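Local coordinates for VAO-type flavoprotein oxidase VAO615 (Myceliophthora thermophila, PDB 6F72), which binds one FAD bicovalently and probably acts as an oxidoreductase whose reduced flavin reacts rapidly with molecular oxygen, although no substrate has been identified, at residues 101-106 against 482-488; 80-84 against 109-113. All coordinates share one frame. Residue numbers count along the deposited sequence, not the author numbering.

Contact 1 of 2, residues 101-106 against 482-488. With NAG (2-acetamido-2-deoxy-beta-D-glucopyranose), chain C.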
# COMPACT_ATOMS: atom_id res chain seq x y z
N GLN A 101 4.21 -3.45 13.20
CA GLN A 101 4.45 -3.79 14.61
C GLN A 101 3.51 -4.91 15.05
O GLN A 101 3.87 -5.72 15.90
CB GLN A 101 4.28 -2.58 15.54
CG GLN A 101 5.02 -1.30 15.15
CD GLN A 101 4.21 -0.39 14.23
OE1 GLN A 101 3.34 -0.86 13.49
NE2 GLN A 101 4.51 0.90 14.26
N ASN A 102 2.32 -4.97 14.45
CA ASN A 102 1.36 -6.01 14.78
C ASN A 102 1.80 -7.39 14.30
O ASN A 102 1.58 -8.38 14.99
CB ASN A 102 -0.04 -5.65 14.26
CG ASN A 102 -1.12 -6.62 14.74
OD1 ASN A 102 -1.07 -7.16 15.84
ND2 ASN A 102 -2.13 -6.82 13.90
N PHE A 103 2.41 -7.44 13.11
CA PHE A 103 2.89 -8.70 12.57
C PHE A 103 4.28 -9.10 13.12
O PHE A 103 4.57 -10.28 13.20
CB PHE A 103 2.77 -8.77 11.03
CG PHE A 103 1.35 -8.89 10.56
CD1 PHE A 103 0.70 -10.13 10.56
CD2 PHE A 103 0.62 -7.75 10.21
CE1 PHE A 103 -0.63 -10.23 10.18
CE2 PHE A 103 -0.71 -7.84 9.84
CZ PHE A 103 -1.34 -9.09 9.82
N GLN A 104 5.11 -8.11 13.49
CA GLN A 104 6.30 -8.34 14.34
C GLN A 104 5.84 -9.13 15.57
O GLN A 104 6.47 -10.12 15.93
CB GLN A 104 6.96 -7.03 14.77
CG GLN A 104 7.70 -6.32 13.65
CD GLN A 104 7.92 -4.84 13.92
OE1 GLN A 104 7.77 -4.38 15.05
NE2 GLN A 104 8.28 -4.10 12.88
N ASN A 105 4.71 -8.71 16.15
CA ASN A 105 4.02 -9.45 17.21
C ASN A 105 4.94 -9.81 18.41
O ASN A 105 4.87 -10.91 18.97
CB ASN A 105 3.34 -10.71 16.64
CG ASN A 105 2.20 -11.19 17.50
OD1 ASN A 105 1.64 -10.43 18.28
ND2 ASN A 105 1.83 -12.45 17.34
N TYR A 106 5.82 -8.87 18.75
CA TYR A 106 6.74 -8.97 19.90
C TYR A 106 7.80 -10.08 19.81
O TYR A 106 8.47 -10.36 20.81
CB TYR A 106 5.95 -9.08 21.23
CG TYR A 106 4.89 -8.01 21.44
CD1 TYR A 106 5.21 -6.79 22.05
CD2 TYR A 106 3.55 -8.22 21.05
CE1 TYR A 106 4.25 -5.81 22.26
CE2 TYR A 106 2.58 -7.24 21.26
CZ TYR A 106 2.93 -6.04 21.87
OH TYR A 106 2.01 -5.06 22.11
N TRP A 482 0.19 2.05 16.85
CA TRP A 482 0.69 1.06 17.80
C TRP A 482 1.14 1.78 19.06
O TRP A 482 1.52 2.96 19.02
CB TRP A 482 1.84 0.30 17.17
CG TRP A 482 2.36 -0.83 17.95
CD1 TRP A 482 3.45 -0.81 18.78
CD2 TRP A 482 1.86 -2.17 17.99
NE1 TRP A 482 3.65 -2.04 19.33
CE2 TRP A 482 2.70 -2.91 18.86
CE3 TRP A 482 0.78 -2.83 17.37
CZ2 TRP A 482 2.50 -4.27 19.13
CZ3 TRP A 482 0.59 -4.19 17.64
CH2 TRP A 482 1.45 -4.90 18.51
N ASP A 483 1.09 1.08 20.20
CA ASP A 483 1.49 1.67 21.47
C ASP A 483 2.40 0.70 22.20
O ASP A 483 1.96 -0.34 22.70
CB ASP A 483 0.26 2.05 22.31
CG ASP A 483 0.61 2.78 23.60
OD1 ASP A 483 1.81 3.01 23.92
OD2 ASP A 483 -0.35 3.11 24.32
N TRP A 484 3.68 1.07 22.24
CA TRP A 484 4.71 0.24 22.87
C TRP A 484 4.62 0.16 24.41
O TRP A 484 5.23 -0.72 25.01
CB TRP A 484 6.10 0.68 22.41
CG TRP A 484 6.38 0.26 20.99
CD1 TRP A 484 6.55 1.08 19.91
CD2 TRP A 484 6.52 -1.08 20.50
NE1 TRP A 484 6.80 0.33 18.78
CE2 TRP A 484 6.78 -1.00 19.10
CE3 TRP A 484 6.47 -2.35 21.11
CZ2 TRP A 484 6.99 -2.13 18.30
CZ3 TRP A 484 6.68 -3.48 20.32
CH2 TRP A 484 6.92 -3.36 18.91
N ASP A 485 3.86 1.07 25.04
CA ASP A 485 3.57 1.01 26.49
C ASP A 485 2.39 0.13 26.86
O ASP A 485 2.22 -0.24 28.03
CB ASP A 485 3.27 2.40 27.04
CG ASP A 485 4.44 3.34 26.95
OD1 ASP A 485 5.60 2.89 26.85
OD2 ASP A 485 4.20 4.56 26.99
N ALA A 486 1.54 -0.16 25.88
CA ALA A 486 0.33 -0.96 26.09
C ALA A 486 0.72 -2.43 26.15
O ALA A 486 1.81 -2.79 25.74
CB ALA A 486 -0.68 -0.69 24.98
N SER A 487 -0.17 -3.27 26.65
CA SER A 487 0.06 -4.71 26.64
C SER A 487 -0.15 -5.35 25.25
O SER A 487 -0.81 -4.74 24.39
CB SER A 487 -0.82 -5.39 27.69
OG SER A 487 -2.14 -5.50 27.23
N PRO A 488 0.39 -6.57 25.02
CA PRO A 488 0.05 -7.34 23.80
C PRO A 488 -1.45 -7.58 23.65
O PRO A 488 -1.97 -7.57 22.54
CB PRO A 488 0.75 -8.68 24.01
CG PRO A 488 1.88 -8.37 24.93
CD PRO A 488 1.48 -7.21 25.79
C1 NAG C . 0.72 -13.02 18.06
C2 NAG C . -0.27 -13.23 16.89
C3 NAG C . -1.49 -14.03 17.35
C4 NAG C . -1.11 -15.34 18.06
C5 NAG C . -0.01 -15.10 19.10
C6 NAG C . 0.58 -16.40 19.62
C7 NAG C . -0.39 -11.58 15.05
C8 NAG C . -0.97 -10.27 14.63
N2 NAG C . -0.72 -11.98 16.28
O3 NAG C . -2.31 -14.31 16.21
O4 NAG C . -2.24 -15.87 18.77
O5 NAG C . 1.07 -14.30 18.58
O6 NAG C . 1.15 -16.12 20.90
O7 NAG C . 0.31 -12.22 14.28
O HOH W 1 2.88 -2.85 23.17

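Contact 2 of 2, residues 80-84 against 109-113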
# COMPACT_ATOMS: atom_id res chain seq x y z
N LEU A 80 17.77 1.93 16.68
CA LEU A 80 16.58 1.28 16.12
C LEU A 80 15.27 1.84 16.70
O LEU A 80 14.26 1.94 15.99
CB LEU A 80 16.63 -0.23 16.36
CG LEU A 80 17.57 -1.17 15.60
CD1 LEU A 80 17.19 -2.58 15.97
CD2 LEU A 80 17.51 -1.00 14.08
N LYS A 81 15.31 2.20 17.99
CA LYS A 81 14.13 2.64 18.74
C LYS A 81 13.52 3.94 18.25
O LYS A 81 12.30 4.01 18.04
CB LYS A 81 14.44 2.77 20.23
CG LYS A 81 14.62 1.44 20.94
CD LYS A 81 14.99 1.67 22.39
CE LYS A 81 15.37 0.37 23.05
NZ LYS A 81 15.12 0.46 24.51
N SER A 82 14.35 4.96 18.06
CA SER A 82 13.86 6.32 17.79
C SER A 82 13.04 6.47 16.50
O SER A 82 12.25 7.41 16.40
CB SER A 82 15.00 7.32 17.83
OG SER A 82 15.95 7.01 16.83
N SER A 83 13.21 5.56 15.54
CA SER A 83 12.49 5.62 14.26
C SER A 83 11.72 4.34 13.89
O SER A 83 11.31 4.18 12.74
CB SER A 83 13.45 6.00 13.13
OG SER A 83 14.03 7.27 13.38
N TRP A 84 11.54 3.44 14.86
CA TRP A 84 10.94 2.12 14.61
C TRP A 84 9.50 2.16 14.08
O TRP A 84 9.10 1.31 13.27
CB TRP A 84 10.98 1.27 15.87
CG TRP A 84 10.67 -0.17 15.62
CD1 TRP A 84 9.47 -0.79 15.82
CD2 TRP A 84 11.55 -1.16 15.10
NE1 TRP A 84 9.56 -2.11 15.48
CE2 TRP A 84 10.82 -2.38 15.02
CE3 TRP A 84 12.90 -1.15 14.69
CZ2 TRP A 84 11.39 -3.58 14.56
CZ3 TRP A 84 13.47 -2.34 14.22
CH2 TRP A 84 12.71 -3.54 14.16
N VAL A 109 11.57 -7.58 18.76
CA VAL A 109 11.37 -6.14 18.62
C VAL A 109 12.29 -5.39 19.59
O VAL A 109 12.78 -6.01 20.54
CB VAL A 109 9.89 -5.76 18.87
CG1 VAL A 109 9.00 -6.28 17.74
CG2 VAL A 109 9.42 -6.25 20.25
N PRO A 110 12.53 -4.07 19.36
CA PRO A 110 13.46 -3.32 20.22
C PRO A 110 12.95 -2.94 21.62
O PRO A 110 13.73 -2.43 22.43
CB PRO A 110 13.71 -2.03 19.42
CG PRO A 110 13.28 -2.34 18.02
CD PRO A 110 12.09 -3.25 18.22
N PHE A 111 11.68 -3.21 21.91
CA PHE A 111 11.03 -2.65 23.10
C PHE A 111 10.72 -3.68 24.19
O PHE A 111 10.16 -3.33 25.23
CB PHE A 111 9.79 -1.82 22.69
CG PHE A 111 10.11 -0.69 21.75
CD1 PHE A 111 10.70 0.49 22.21
CD2 PHE A 111 9.88 -0.83 20.37
CE1 PHE A 111 11.01 1.52 21.34
CE2 PHE A 111 10.19 0.20 19.49
CZ PHE A 111 10.76 1.38 19.98
N THR A 112 11.08 -4.94 23.96
CA THR A 112 10.93 -5.99 24.95
C THR A 112 12.22 -6.21 25.74
O THR A 112 13.27 -5.60 25.44
CB THR A 112 10.50 -7.32 24.32
OG1 THR A 112 11.29 -7.58 23.16
CG2 THR A 112 9.03 -7.29 23.96
N ASP A 113 12.12 -7.06 26.76
CA ASP A 113 13.25 -7.45 27.56
C ASP A 113 14.37 -8.06 26.71
O ASP A 113 14.09 -8.93 25.88
CB ASP A 113 12.82 -8.46 28.62
CG ASP A 113 13.80 -8.55 29.75
OD1 ASP A 113 14.86 -9.18 29.59
OD2 ASP A 113 13.52 -7.95 30.79

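Contact 1 of 2, residues 101-106 against 482-488
A short helix, residues 101-104, faces segment 482-488, a loop that ends at the first residue of helix 488-508. The backbones come nearest at two places, Gln-101 to Trp-482 (CA atoms 6.9 Å apart) and Tyr-106 to Pro-488 (7.9 Å). Past the helix, Asn-105 takes a positive phi; its N bonds back to Gln-101 O. A type I turn runs from Asp-483 to Ala-486, braced by an Asx turn, Asp-485 N to Asp-483 OD1 (3.0 Å).

No direct hydrogen bond crosses; aromatic rings fill the space. Gln-101 CB sits over the five-membered ring of Trp-482 in a CH-pi contact, 3.5 Å from its centroid. Tyr-106 inserts between loop residues: Pro-488 CG lies over its ring face, while Trp-482 and Trp-484 meet it obliquely, completing an aromatic cluster. A water ties in the phenol: Tyr-106 OH donates to it (2.6 Å), and it donates to Asp-483 O (2.7 Å) and Ala-486 O (2.8 Å). Asp-85 accepts from both Gln-101 NE2 and Trp-484 NE1. The CA-to-CB bond of Asn-105 runs away from the loop, and its ND2 carries the N-linked glycan through NAG C1 (1.4 Å); NAG C8 is 3.2 Å from Asn-102 O, and Asn-122 ND2 hydrogen-bonds the sugar.

Strand 472-480 leads into the loop, and Ser-487 N-caps helix 488-508, whose Met-491 packs against Tyr-106 and Trp-482 and whose Asp-495 accepts from Asn-102 ND2.

Contact 2 of 2, residues 80-84 against 109-113
Pro-110 has more surface buried here than any other residue of the pair, much of it against the indole of Trp-84. The proline ring stands end-on over one face of the indole, presenting CG and CD: Pro-110 CG is 3.6 Å from the centroid of the six-membered ring and only 13° off its normal, a clear CH-pi contact, and Pro-110 CD comes equally close, 3.6 Å from Trp-84 CE2. Leu-80 CB also reaches Pro-110 CG (4.3 Å), Lys-81 CG packs on Pro-110 CB (3.9 Å), and Lys-81 CE lies 3.3 Å from Pro-110 O.

Phe-111 comes next along the chain. Its CA-to-CB bond runs sideways, yet the ring reaches back and turns its edge toward the indole face in an offset edge-to-face pair, centroids 5.7 Å apart (five-membered ring of Trp-84) and planes at 77°. The ring edge also meets Lys-81 O, 3.6 Å from Phe-111 CZ, and Trp-84 CB, 3.9 Å from Phe-111 CE2. Separately, Lys-81 CG packs 3.6 Å from Phe-111 CE1. A type I turn from Lys-81 to Trp-84 brings Trp-84 round toward the loop; its closing bond, Trp-84 N to Lys-81 O, is weak at 3.3 Å. No hydrogen bond joins the segments, so the fit is one of shape and apolar surface.

The contact thus fastens the C-terminal end of helix 74-81 and the turn after it to the loop between helix 101-104 and strand 126-129. Trp-84 NE1 donates to Gln-104 of that short helix, and Cys-64, which is disulfide-linked to Cys-77 of helix 74-81, packs on Pro-110.

In the fold
The two contacts are neighbours, centres 11 Å apart on the same side of the chain's centre, and they touch directly: Gln-104 OE1 with Trp-84 NE1 (2.9 Å, a probable hydrogen bond), and Trp-484 CE2 packed on Phe-111 CD2 (3.4 Å). Along the chain their segments alternate: 80-84, 101-106, 109-113, then 482-488. Contact 2 is thus local to the N-terminal part, while contact 1 brings in a loop 376 residues later, joining strand 472-480 of the seven-stranded antiparallel sheet to helix 488-508. Together they bind that late loop to the region holding helices 74-81 and 101-104, with Gln-101's side chain about 9 Å from the FAD.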